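Large ribosomal subunit protein uL10 (Thermotoga maritima, PDB 1ZAV) forms part of the ribosomal stalk, binding rRNA and carrying L7/L12 dimers, and probably plays a central part in the interaction of the ribosome with GTP-bound translation factors. Local coordinates at residues Ser16-Phe19 and Lys20-Leu24; Tyr101-Tyr104 and Lys105-Ala109; Ser137-Glu140 and Leu141-Met144. All blocks are in the same frame, centred on the assembly; numbering follows the deposited sequence.

Contact 1 of 3, residues Ser16-Phe19 and Lys20-Leu24; sequences SEIF and KKTSL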
loop_
_atom_site.group_PDB
_atom_site.type_symbol
_atom_site.label_atom_id
_atom_site.label_comp_id
_atom_site.label_asym_id
_atom_site.label_seq_id
_atom_site.Cartn_x
_atom_site.Cartn_y
_atom_site.Cartn_z
ATOM N N SER A 16 -13.547 -34.647 -0.579
ATOM C CA SER A 16 -13.910 -33.770 -1.688
ATOM C C SER A 16 -14.907 -32.711 -1.246
ATOM O O SER A 16 -14.816 -31.552 -1.646
ATOM C CB SER A 16 -14.508 -34.579 -2.851
ATOM O OG SER A 16 -13.540 -35.417 -3.465
ATOM N N GLU A 17 -15.874 -33.118 -0.429
ATOM C CA GLU A 17 -16.873 -32.193 0.066
ATOM C C GLU A 17 -16.228 -31.189 1.016
ATOM O O GLU A 17 -16.612 -30.028 1.037
ATOM C CB GLU A 17 -18.002 -32.961 0.764
ATOM C CG GLU A 17 -18.792 -33.852 -0.198
ATOM C CD GLU A 17 -19.839 -34.706 0.491
ATOM O OE1 GLU A 17 -19.475 -35.483 1.402
ATOM O OE2 GLU A 17 -21.029 -34.607 0.114
ATOM N N ILE A 18 -15.255 -31.626 1.805
ATOM C CA ILE A 18 -14.597 -30.698 2.718
ATOM C C ILE A 18 -13.865 -29.639 1.900
ATOM O O ILE A 18 -14.049 -28.444 2.122
ATOM C CB ILE A 18 -13.584 -31.410 3.631
ATOM C CG1 ILE A 18 -14.320 -32.226 4.696
ATOM C CG2 ILE A 18 -12.683 -30.378 4.315
ATOM C CD1 ILE A 18 -13.404 -33.089 5.531
ATOM N N PHE A 19 -13.053 -30.078 0.941
ATOM C CA PHE A 19 -12.300 -29.147 0.100
ATOM C C PHE A 19 -13.194 -28.197 -0.689
ATOM O O PHE A 19 -12.731 -27.166 -1.180
ATOM C CB PHE A 19 -11.371 -29.897 -0.871
ATOM C CG PHE A 19 -10.249 -30.646 -0.199
ATOM C CD1 PHE A 19 -9.856 -30.337 1.103
ATOM C CD2 PHE A 19 -9.566 -31.647 -0.878
ATOM C CE1 PHE A 19 -8.809 -31.021 1.715
ATOM C CE2 PHE A 19 -8.514 -32.338 -0.277
ATOM C CZ PHE A 19 -8.134 -32.022 1.025
ATOM N N LYS A 20 -14.472 -28.537 -0.822
ATOM C CA LYS A 20 -15.393 -27.671 -1.541
ATOM C C LYS A 20 -15.829 -26.488 -0.682
ATOM O O LYS A 20 -16.395 -25.523 -1.193
ATOM C CB LYS A 20 -16.640 -28.443 -1.991
ATOM C CG LYS A 20 -16.437 -29.345 -3.196
ATOM C CD LYS A 20 -17.776 -29.855 -3.720
ATOM C CE LYS A 20 -18.666 -28.705 -4.181
ATOM N NZ LYS A 20 -20.047 -29.158 -4.512
ATOM N N LYS A 21 -15.572 -26.551 0.620
ATOM C CA LYS A 21 -15.984 -25.456 1.488
ATOM C C LYS A 21 -14.853 -24.768 2.256
ATOM O O LYS A 21 -15.098 -23.823 2.998
ATOM C CB LYS A 21 -17.037 -25.938 2.489
ATOM C CG LYS A 21 -16.484 -26.699 3.684
ATOM C CD LYS A 21 -17.470 -26.625 4.854
ATOM C CE LYS A 21 -16.870 -27.167 6.144
ATOM N NZ LYS A 21 -17.713 -26.842 7.332
ATOM N N THR A 22 -13.629 -25.243 2.078
ATOM C CA THR A 22 -12.468 -24.679 2.767
ATOM C C THR A 22 -12.048 -23.323 2.222
ATOM O O THR A 22 -12.288 -23.015 1.054
ATOM C CB THR A 22 -11.270 -25.614 2.647
ATOM O OG1 THR A 22 -11.107 -25.996 1.273
ATOM C CG2 THR A 22 -11.479 -26.849 3.511
ATOM N N SER A 23 -11.415 -22.517 3.074
ATOM C CA SER A 23 -10.943 -21.197 2.680
ATOM C C SER A 23 -9.419 -21.242 2.556
ATOM O O SER A 23 -8.786 -20.296 2.094
ATOM C CB SER A 23 -11.364 -20.147 3.713
ATOM O OG SER A 23 -10.697 -20.333 4.950
ATOM N N LEU A 24 -8.847 -22.363 2.972
ATOM C CA LEU A 24 -7.413 -22.582 2.909
ATOM C C LEU A 24 -7.109 -24.070 2.848
ATOM O O LEU A 24 -7.743 -24.880 3.528
ATOM C CB LEU A 24 -6.705 -21.979 4.143
ATOM C CG LEU A 24 -5.262 -22.472 4.351
ATOM C CD1 LEU A 24 -4.386 -21.900 3.246
ATOM C CD2 LEU A 24 -4.713 -22.034 5.713
#
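The helical backbone of S16-F19 is followed without a gap by K20-L24, and a set of backbone bonds joins the two. K20 N makes two weak bonds, to S16 O and to E17 O, the second at 3.2 Å. The firmer bond comes one residue on, where K21 N reaches I18 O at 2.9 Å with an N-H...O angle of 162°. T22 N adds a weak bond to the same oxygen, so I18 O takes two backbone N-H groups as the chain turns.

By T22 the backbone has opened to an extended conformation, and its side chain folds back on the helix. A chi1 of 49° sets CG2 of T22 anti to its carbonyl carbon, where it meets I18 CG2 at 3.8 Å, methyl against methyl. Both side chains also touch Y87 on strand 83-88. K20 lays its CG over S16 O at 3.1 Å before its chain bends at chi3 and carries the amino end away. F19 turns its ring to L63, A66 and L67 of helix 60-69, and F19 O accepts a hydrogen bond from Y72 OH. The i to i+3 bond from K21 N to I18 O, with T22 N weakly on the same oxygen, makes a tightened turn that leads from helix 5-19 into strand 24-28 at the middle of the antiparallel sheet.

Contact 2 of 3, residues Tyr101-Tyr104 and Lys105-Ala109; sequences YNFY and KDKKA
K107 lays its CD over one face of the F103 ring, 4.3 Å from the centroid and 17° off the ring normal, a CH-pi contact displaced toward the rim at CZ. The lysine chain bends at chi2 to come across the phenyl, and its CB rests 3.5 Å from F103 O. The same ring packs against D37, E40 and R44 of helix 35-49. An alanine in place of K107 is likely to leave this face of F103 without its aliphatic cover.

Two residues earlier, K105 crosses Y101 at a slant, its CD lying 3.5 Å from CE2 of the tyrosine. The phenol is swung out with CG anti to the backbone N (chi1 -179°), a setting that also brings it against V129, E130 and A133 of helix 126-133.

Helix 94-106 ends here in a Schellman motif. K108 takes positive phi, its N bonds back to K105 O, and A109 N reaches Y104 O at 2.8 Å in a nearly straight bond of 173°. The reversal brings A109 CB to 3.7 Å from Y104 CD2, a small apolar contact in which the methyl meets the ring obliquely. Beyond it Y104 is buried, its OH hydrogen-bonded to D29 O and its ring meeting that of F33. D106 directs OD1 to R44 in a salt bridge, joining the last turn of helix 94-106 to helix 35-49.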
loop_
_atom_site.group_PDB
_atom_site.type_symbol
_atom_site.label_atom_id
_atom_site.label_comp_id
_atom_site.label_asym_id
_atom_site.label_seq_id
_atom_site.Cartn_x
_atom_site.Cartn_y
_atom_site.Cartn_z
ATOM N N TYR A 101 3.720 -21.631 9.968
ATOM C CA TYR A 101 4.975 -21.027 9.520
ATOM C C TYR A 101 5.900 -20.879 10.740
ATOM O O TYR A 101 7.062 -21.281 10.706
ATOM C CB TYR A 101 4.717 -19.644 8.914
ATOM C CG TYR A 101 5.967 -18.948 8.404
ATOM C CD1 TYR A 101 6.542 -19.309 7.185
ATOM C CD2 TYR A 101 6.577 -17.933 9.147
ATOM C CE1 TYR A 101 7.699 -18.674 6.715
ATOM C CE2 TYR A 101 7.734 -17.294 8.690
ATOM C CZ TYR A 101 8.287 -17.670 7.472
ATOM O OH TYR A 101 9.424 -17.040 7.015
ATOM N N ASN A 102 5.369 -20.318 11.819
ATOM C CA ASN A 102 6.149 -20.124 13.041
ATOM C C ASN A 102 6.451 -21.435 13.769
ATOM O O ASN A 102 7.386 -21.508 14.569
ATOM C CB ASN A 102 5.418 -19.153 13.975
ATOM C CG ASN A 102 5.394 -17.728 13.436
ATOM O OD1 ASN A 102 4.534 -16.926 13.804
ATOM N ND2 ASN A 102 6.347 -17.407 12.561
ATOM N N PHE A 103 5.664 -22.477 13.498
ATOM C CA PHE A 103 5.895 -23.764 14.137
ATOM C C PHE A 103 7.126 -24.404 13.509
ATOM O O PHE A 103 8.006 -24.904 14.218
ATOM C CB PHE A 103 4.686 -24.693 13.955
ATOM C CG PHE A 103 4.858 -26.043 14.598
ATOM C CD1 PHE A 103 4.655 -26.210 15.964
ATOM C CD2 PHE A 103 5.229 -27.145 13.837
ATOM C CE1 PHE A 103 4.823 -27.453 16.563
ATOM C CE2 PHE A 103 5.404 -28.391 14.419
ATOM C CZ PHE A 103 5.198 -28.550 15.789
ATOM N N TYR A 104 7.179 -24.397 12.178
ATOM C CA TYR A 104 8.312 -24.968 11.462
ATOM C C TYR A 104 9.576 -24.209 11.853
ATOM O O TYR A 104 10.651 -24.793 11.958
ATOM C CB TYR A 104 8.098 -24.884 9.946
ATOM C CG TYR A 104 7.414 -26.104 9.362
ATOM C CD1 TYR A 104 6.173 -26.529 9.839
ATOM C CD2 TYR A 104 8.029 -26.859 8.362
ATOM C CE1 TYR A 104 5.559 -27.689 9.340
ATOM C CE2 TYR A 104 7.427 -28.014 7.853
ATOM C CZ TYR A 104 6.194 -28.422 8.350
ATOM O OH TYR A 104 5.610 -29.570 7.867
ATOM N N LYS A 105 9.433 -22.906 12.069
ATOM C CA LYS A 105 10.567 -22.074 12.466
ATOM C C LYS A 105 11.055 -22.445 13.860
ATOM O O LYS A 105 12.256 -22.614 14.078
ATOM C CB LYS A 105 10.187 -20.593 12.424
ATOM C CG LYS A 105 10.429 -19.937 11.075
ATOM C CD LYS A 105 9.978 -18.482 11.066
ATOM C CE LYS A 105 10.674 -17.663 12.142
ATOM N NZ LYS A 105 10.186 -16.254 12.151
ATOM N N ASP A 106 10.123 -22.573 14.799
ATOM C CA ASP A 106 10.461 -22.942 16.172
ATOM C C ASP A 106 11.171 -24.296 16.195
ATOM O O ASP A 106 12.037 -24.545 17.033
ATOM C CB ASP A 106 9.194 -23.032 17.029
ATOM C CG ASP A 106 8.467 -21.713 17.139
ATOM O OD1 ASP A 106 7.372 -21.688 17.742
ATOM O OD2 ASP A 106 8.984 -20.699 16.628
ATOM N N LYS A 107 10.795 -25.175 15.270
ATOM C CA LYS A 107 11.393 -26.499 15.196
ATOM C C LYS A 107 12.638 -26.512 14.323
ATOM O O LYS A 107 13.282 -27.546 14.159
ATOM C CB LYS A 107 10.369 -27.513 14.675
ATOM C CG LYS A 107 9.632 -28.250 15.782
ATOM C CD LYS A 107 9.021 -27.280 16.780
ATOM C CE LYS A 107 8.679 -27.980 18.079
ATOM N NZ LYS A 107 8.139 -27.039 19.099
ATOM N N LYS A 108 12.970 -25.356 13.764
ATOM C CA LYS A 108 14.151 -25.233 12.920
ATOM C C LYS A 108 14.072 -26.079 11.655
ATOM O O LYS A 108 15.073 -26.642 11.213
ATOM C CB LYS A 108 15.398 -25.620 13.724
ATOM C CG LYS A 108 15.662 -24.720 14.922
ATOM C CD LYS A 108 15.807 -23.257 14.497
ATOM C CE LYS A 108 16.939 -23.063 13.486
ATOM N NZ LYS A 108 18.275 -23.474 14.025
ATOM N N ALA A 109 12.885 -26.163 11.066
ATOM C CA ALA A 109 12.700 -26.948 9.852
ATOM C C ALA A 109 12.820 -26.096 8.595
ATOM O O ALA A 109 12.564 -24.894 8.622
ATOM C CB ALA A 109 11.338 -27.633 9.885
#

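Contact 3 of 3, residues Ser137-Glu140 and Leu141-Met144; sequences SKEE and LYAM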
loop_
_atom_site.group_PDB
_atom_site.type_symbol
_atom_site.label_atom_id
_atom_site.label_comp_id
_atom_site.label_asym_id
_atom_site.label_seq_id
_atom_site.Cartn_x
_atom_site.Cartn_y
_atom_site.Cartn_z
ATOM N N SER A 137 -2.168 -7.716 11.268
ATOM C CA SER A 137 -3.529 -8.004 11.722
ATOM C C SER A 137 -4.540 -7.170 10.947
ATOM O O SER A 137 -4.205 -6.122 10.400
ATOM C CB SER A 137 -3.678 -7.704 13.215
ATOM O OG SER A 137 -3.616 -6.310 13.459
ATOM N N LYS A 138 -5.782 -7.640 10.912
ATOM C CA LYS A 138 -6.840 -6.935 10.206
ATOM C C LYS A 138 -6.940 -5.501 10.725
ATOM O O LYS A 138 -7.156 -4.562 9.952
ATOM C CB LYS A 138 -8.174 -7.660 10.398
ATOM C CG LYS A 138 -9.255 -7.173 9.463
ATOM C CD LYS A 138 -10.421 -8.136 9.396
ATOM C CE LYS A 138 -11.335 -7.770 8.237
ATOM N NZ LYS A 138 -12.383 -8.791 7.983
ATOM N N GLU A 139 -6.777 -5.332 12.033
ATOM C CA GLU A 139 -6.847 -4.001 12.618
ATOM C C GLU A 139 -5.742 -3.105 12.078
ATOM O O GLU A 139 -5.997 -1.960 11.711
ATOM C CB GLU A 139 -6.775 -4.073 14.146
ATOM C CG GLU A 139 -8.090 -4.483 14.787
ATOM C CD GLU A 139 -9.262 -3.617 14.327
ATOM O OE1 GLU A 139 -9.211 -2.378 14.515
ATOM O OE2 GLU A 139 -10.236 -4.175 13.774
ATOM N N GLU A 140 -4.520 -3.626 12.030
ATOM C CA GLU A 140 -3.388 -2.864 11.510
ATOM C C GLU A 140 -3.664 -2.534 10.041
ATOM O O GLU A 140 -3.361 -1.439 9.562
ATOM C CB GLU A 140 -2.098 -3.681 11.634
ATOM C CG GLU A 140 -1.755 -4.076 13.063
ATOM C CD GLU A 140 -0.485 -4.910 13.168
ATOM O OE1 GLU A 140 -0.369 -5.929 12.454
ATOM O OE2 GLU A 140 0.396 -4.553 13.980
ATOM N N LEU A 141 -4.259 -3.487 9.333
ATOM C CA LEU A 141 -4.585 -3.293 7.926
ATOM C C LEU A 141 -5.569 -2.146 7.750
ATOM O O LEU A 141 -5.357 -1.264 6.912
ATOM C CB LEU A 141 -5.164 -4.578 7.334
ATOM C CG LEU A 141 -4.164 -5.708 7.085
ATOM C CD1 LEU A 141 -4.918 -6.977 6.708
ATOM C CD2 LEU A 141 -3.195 -5.304 5.975
ATOM N N TYR A 142 -6.642 -2.153 8.537
ATOM C CA TYR A 142 -7.637 -1.092 8.458
ATOM C C TYR A 142 -6.970 0.254 8.725
ATOM O O TYR A 142 -7.278 1.251 8.075
ATOM C CB TYR A 142 -8.752 -1.325 9.483
ATOM C CG TYR A 142 -9.823 -2.302 9.043
ATOM C CD1 TYR A 142 -10.322 -3.258 9.925
ATOM C CD2 TYR A 142 -10.365 -2.249 7.757
ATOM C CE1 TYR A 142 -11.329 -4.137 9.546
ATOM C CE2 TYR A 142 -11.380 -3.124 7.365
ATOM C CZ TYR A 142 -11.854 -4.064 8.266
ATOM O OH TYR A 142 -12.853 -4.929 7.890
ATOM N N ALA A 143 -6.052 0.269 9.689
ATOM C CA ALA A 143 -5.331 1.482 10.040
ATOM C C ALA A 143 -4.553 2.017 8.838
ATOM O O ALA A 143 -4.621 3.204 8.533
ATOM C CB ALA A 143 -4.374 1.206 11.196
ATOM N N MET A 144 -3.818 1.135 8.164
ATOM C CA MET A 144 -3.018 1.515 6.999
ATOM C C MET A 144 -3.867 1.979 5.818
ATOM O O MET A 144 -3.441 2.825 5.031
ATOM C CB MET A 144 -2.170 0.336 6.526
ATOM C CG MET A 144 -1.399 -0.383 7.605
ATOM S SD MET A 144 -0.622 -1.870 6.948
ATOM C CE MET A 144 0.979 -1.838 7.779
#
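K138 and Y142 lie side by side at the start of helix 138-176, which a capping box opens. The lysine is extended, with CG anti to the backbone N (chi1 -167°), and follows the tyrosine outward along its length. K138 CG touches Y142 CE1 at 3.7 Å, and farther out K138 CE comes to 3.2 Å from Y142 OH. E139, bent at chi2, brings OE2 to the edge of the Y142 ring, near its plane, with the carboxylate and ring planes 59° apart.

Beneath these side chains the first turns are regular. Y142 N bonds to K138 O at 2.8 Å, fixing the spacing at which lysine and tyrosine run together, while A143 N and M144 N make the corresponding bonds to E139 O and E140 O. L141 N bonds to S137 O, and L141 CG packs 3.3 Å from that same oxygen. M144 CG lies against E140 O in a similar way.

Residues 138-144 fall in the region that binds L7/L12 dimers, and two chains of another protein pack here. One accepts a hydrogen bond from K138 NZ through its backbone and sets apolar side chains against K138, L141 and Y142; the other stacks an aromatic ring on Y142.

The start of the opening turn is held by a reciprocal pair. S137 OG, as N-cap, accepts from E140 N at 3.2 Å, and E140 OE1 receives S137 N at 2.8 Å on its anti side, 19° out of the carboxylate plane.

Overall arrangement
The three contacts come in series along the chain and touch nowhere: their centres stand about 26 to 27 Å apart. Contact 1 leads from helix 5-19 to strand 24-28, contact 2 closes helix 94-106 ahead of strand 114-119, and contact 3 opens helix 138-176. The first two thus mark helix ends beside one antiparallel sheet, in which strands 24-28 and 114-119 are neighbours, and L24 of contact 1 packs on A96 and V97 of the helix that contact 2 terminates. Contact 3 begins the long C-terminal helix, where the chain passes from this sheet-containing part to the region that carries L7/L12.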